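Local coordinates for putative outer membrane lipoprotein (Salmonella typhimurium LT2, PDB 2RD1) that is of unknown function but is probably a membrane-attached outer membrane lipoprotein, represented here by its small all-beta DUF903 portion, at residues Val16-Pro21 against Ser31-Glu36. Numbering follows the deposited sequence.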
ATOM      1  N   VAL A  16      -5.296   3.893   0.041  1.00 24.91           N
ATOM      2  CA  VAL A  16      -5.307   3.479  -1.360  1.00 24.65           C
ATOM      3  C   VAL A  16      -4.029   3.984  -2.033  1.00 26.32           C
ATOM      4  O   VAL A  16      -3.619   5.115  -1.810  1.00 26.96           O
ATOM      5  CB  VAL A  16      -6.528   4.072  -2.107  1.00 19.70           C
ATOM      6  CG1 VAL A  16      -6.505   3.657  -3.561  1.00 14.89           C
ATOM      7  CG2 VAL A  16      -7.817   3.629  -1.432  1.00 17.21           C
ATOM      8  N   THR A  17      -3.397   3.153  -2.853  1.00 21.01           N
ATOM      9  CA  THR A  17      -2.179   3.583  -3.520  1.00 22.99           C
ATOM     10  C   THR A  17      -2.303   3.497  -5.036  1.00 23.67           C
ATOM     11  O   THR A  17      -3.211   2.859  -5.565  1.00 22.81           O
ATOM     12  CB  THR A  17      -0.957   2.725  -3.093  1.00 34.24           C
ATOM     13  OG1 THR A  17      -1.096   1.402  -3.627  1.00 33.73           O
ATOM     14  CG2 THR A  17      -0.843   2.652  -1.564  1.00 32.46           C
ATOM     15  N   GLN A  18      -1.383   4.160  -5.726  1.00 31.67           N
ATOM     16  CA  GLN A  18      -1.347   4.149  -7.181  1.00 32.81           C
ATOM     17  C   GLN A  18      -0.186   3.222  -7.489  1.00 33.68           C
ATOM     18  O   GLN A  18       0.967   3.528  -7.163  1.00 34.31           O
ATOM     19  CB  GLN A  18      -1.063   5.554  -7.725  1.00 42.48           C
ATOM     20  CG  GLN A  18      -2.027   6.639  -7.242  1.00 43.77           C
ATOM     21  CD  GLN A  18      -1.768   7.998  -7.895  1.00 46.67           C
ATOM     22  OE1 GLN A  18      -0.636   8.482  -7.927  1.00 48.53           O
ATOM     23  NE2 GLN A  18      -2.822   8.620  -8.408  1.00 47.18           N
ATOM     24  N   GLY A  19      -0.489   2.076  -8.086  1.00 31.47           N
ATOM     25  CA  GLY A  19       0.555   1.112  -8.389  1.00 32.83           C
ATOM     26  C   GLY A  19       0.875   0.277  -7.159  1.00 32.50           C
ATOM     27  O   GLY A  19       0.503   0.646  -6.047  1.00 30.31           O
ATOM     28  N   LYS A  20       1.561  -0.846  -7.352  1.00 34.73           N
ATOM     29  CA  LYS A  20       1.923  -1.729  -6.247  1.00 34.75           C
ATOM     30  C   LYS A  20       3.101  -1.190  -5.442  1.00 34.42           C
ATOM     31  O   LYS A  20       4.158  -0.902  -5.996  1.00 34.70           O
ATOM     32  CB  LYS A  20       2.278  -3.124  -6.777  1.00 41.96           C
ATOM     33  CG  LYS A  20       2.746  -4.106  -5.699  1.00 44.19           C
ATOM     34  CD  LYS A  20       3.110  -5.479  -6.285  1.00 44.85           C
ATOM     35  CE  LYS A  20       3.363  -6.494  -5.164  1.00 46.03           C
ATOM     36  NZ  LYS A  20       3.679  -7.862  -5.673  1.00 45.88           N
ATOM     37  N   PRO A  21       2.931  -1.051  -4.119  1.00 30.73           N
ATOM     38  CA  PRO A  21       4.006  -0.547  -3.263  1.00 32.73           C
ATOM     39  C   PRO A  21       5.237  -1.442  -3.359  1.00 35.54           C
ATOM     40  O   PRO A  21       5.116  -2.640  -3.606  1.00 36.67           O
ATOM     41  CB  PRO A  21       3.370  -0.556  -1.874  1.00 27.78           C
ATOM     42  CG  PRO A  21       1.926  -0.272  -2.177  1.00 26.68           C
ATOM     43  CD  PRO A  21       1.680  -1.194  -3.353  1.00 26.65           C
ATOM     44  N   SER A  31       7.888   1.788   0.101  1.00 35.71           N
ATOM     45  CA  SER A  31       7.535   3.063  -0.486  1.00 33.65           C
ATOM     46  C   SER A  31       6.297   2.907  -1.352  1.00 32.06           C
ATOM     47  O   SER A  31       6.121   1.883  -2.018  1.00 29.70           O
ATOM     48  CB  SER A  31       8.690   3.580  -1.333  1.00 47.35           C
ATOM     49  OG  SER A  31       8.889   2.737  -2.456  1.00 50.44           O
ATOM     50  N   TYR A  32       5.436   3.921  -1.327  1.00 34.91           N
ATOM     51  CA  TYR A  32       4.217   3.921  -2.128  1.00 35.28           C
ATOM     52  C   TYR A  32       3.894   5.341  -2.568  1.00 35.32           C
ATOM     53  O   TYR A  32       4.511   6.294  -2.101  1.00 35.96           O
ATOM     54  CB  TYR A  32       3.030   3.373  -1.331  1.00 32.45           C
ATOM     55  CG  TYR A  32       2.626   4.225  -0.148  1.00 29.68           C
ATOM     56  CD1 TYR A  32       3.330   4.168   1.053  1.00 31.00           C
ATOM     57  CD2 TYR A  32       1.543   5.088  -0.230  1.00 27.72           C
ATOM     58  CE1 TYR A  32       2.955   4.955   2.151  1.00 30.56           C
ATOM     59  CE2 TYR A  32       1.161   5.878   0.852  1.00 29.02           C
ATOM     60  CZ  TYR A  32       1.869   5.805   2.040  1.00 30.57           C
ATOM     61  OH  TYR A  32       1.473   6.562   3.119  1.00 32.31           O
ATOM     62  N   THR A  33       2.913   5.465  -3.458  1.00 43.59           N
ATOM     63  CA  THR A  33       2.468   6.757  -3.970  1.00 44.83           C
ATOM     64  C   THR A  33       1.001   6.928  -3.604  1.00 46.32           C
ATOM     65  O   THR A  33       0.162   6.152  -4.065  1.00 48.42           O
ATOM     66  CB  THR A  33       2.570   6.822  -5.505  1.00 34.51           C
ATOM     67  OG1 THR A  33       3.882   6.435  -5.921  1.00 33.73           O
ATOM     68  CG2 THR A  33       2.287   8.230  -5.991  1.00 34.72           C
ATOM     69  N   ASP A  34       0.681   7.928  -2.789  1.00 28.17           N
ATOM     70  CA  ASP A  34      -0.710   8.128  -2.403  1.00 28.78           C
ATOM     71  C   ASP A  34      -1.572   8.600  -3.572  1.00 29.43           C
ATOM     72  O   ASP A  34      -1.097   8.688  -4.705  1.00 28.96           O
ATOM     73  CB  ASP A  34      -0.812   9.117  -1.236  1.00 51.34           C
ATOM     74  CG  ASP A  34      -0.189  10.470  -1.543  1.00 51.85           C
ATOM     75  OD1 ASP A  34      -0.445  11.021  -2.632  1.00 50.63           O
ATOM     76  OD2 ASP A  34       0.543  10.988  -0.676  1.00 54.34           O
ATOM     77  N   GLN A  35      -2.838   8.897  -3.291  1.00 36.12           N
ATOM     78  CA  GLN A  35      -3.771   9.352  -4.318  1.00 37.89           C
ATOM     79  C   GLN A  35      -3.469  10.750  -4.844  1.00 38.38           C
ATOM     80  O   GLN A  35      -4.102  11.204  -5.793  1.00 37.59           O
ATOM     81  CB  GLN A  35      -5.207   9.315  -3.793  1.00 47.41           C
ATOM     82  CG  GLN A  35      -5.840   7.931  -3.760  1.00 49.47           C
ATOM     83  CD  GLN A  35      -5.883   7.269  -5.128  1.00 52.16           C
ATOM     84  OE1 GLN A  35      -4.854   6.841  -5.658  1.00 53.38           O
ATOM     85  NE2 GLN A  35      -7.075   7.180  -5.707  1.00 52.85           N
ATOM     86  N   GLU A  36      -2.516  11.438  -4.231  1.00 45.51           N
ATOM     87  CA  GLU A  36      -2.162  12.770  -4.697  1.00 48.70           C
ATOM     88  C   GLU A  36      -0.819  12.720  -5.406  1.00 48.68           C
ATOM     89  O   GLU A  36      -0.114  13.721  -5.489  1.00 50.20           O
ATOM     90  CB  GLU A  36      -2.091  13.769  -3.535  1.00 65.92           C
ATOM     91  CG  GLU A  36      -3.421  14.027  -2.829  1.00 69.57           C
ATOM     92  CD  GLU A  36      -3.418  15.331  -2.037  1.00 72.58           C
ATOM     93  OE1 GLU A  36      -2.358  15.688  -1.467  1.00 74.42           O
ATOM     94  OE2 GLU A  36      -4.479  15.996  -1.977  1.00 72.79           O
TER
HETATM   95  O   HOH W   1      -3.613   7.670  -0.774  1.00 23.39           O
HETATM   96  O   HOH W   2       2.250   2.766  -4.588  1.00 45.43           O
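Thr-17 sets its methyl against the ring of Tyr-32, CG2 lying 3.7 Å from CD2, with the two side chains at about a right angle. Its chi1 of 70° turns OG1 the other way, between the backbone N and the carbonyl carbon, and the hydroxyl donates to Gly-19 O, two residues on. Farther along, Pro-21 returns to the same tyrosine, its CG resting 3.9 Å from Tyr-32 CB; the proline meets the tyrosine at CB, while the threonine methyl reaches from CB to the ring carbon CD2. One direct hydrogen bond joins the two backbones: Gln-18 N donates to Thr-33 O at 3.0 Å, with an angle of 160° at the hydrogen, while the CA of Thr-17 makes a longer CH···O contact with the same oxygen. Around this bond two waters bridge the chains, one from Val-16 O to Gln-35 N and the other from Gln-18 O to Thr-33 N. Gln-18 extends over the turn after the second strand, and its CG comes within 3.2 Å of Gln-35 OE1, the two amide planes standing perpendicular. Gln-35 starts out pointing away and is folded back by its bend at chi2 (-59°), which brings CD to 4.0 Å from Val-16 CG1. The turn itself is an Asx turn, Asp-34 OD1 accepting from Glu-36 N, and Asp-34 OD2 forms a salt bridge with Arg-40. The strands, roughly perpendicular in direction, belong to two three-stranded antiparallel sheets, consistent with the small SH3-like barrel expected of the DUF903 family. Their junction combines an apolar patch at Tyr-32 with a backbone seam of one direct bond and two water bridges. At the glutamines no hydrogen bond joins the amides, and Gln-18 OE1 lies 3.3 Å from Asp-34 O, two acceptors whose proximity is probably unfavourable electrostatically.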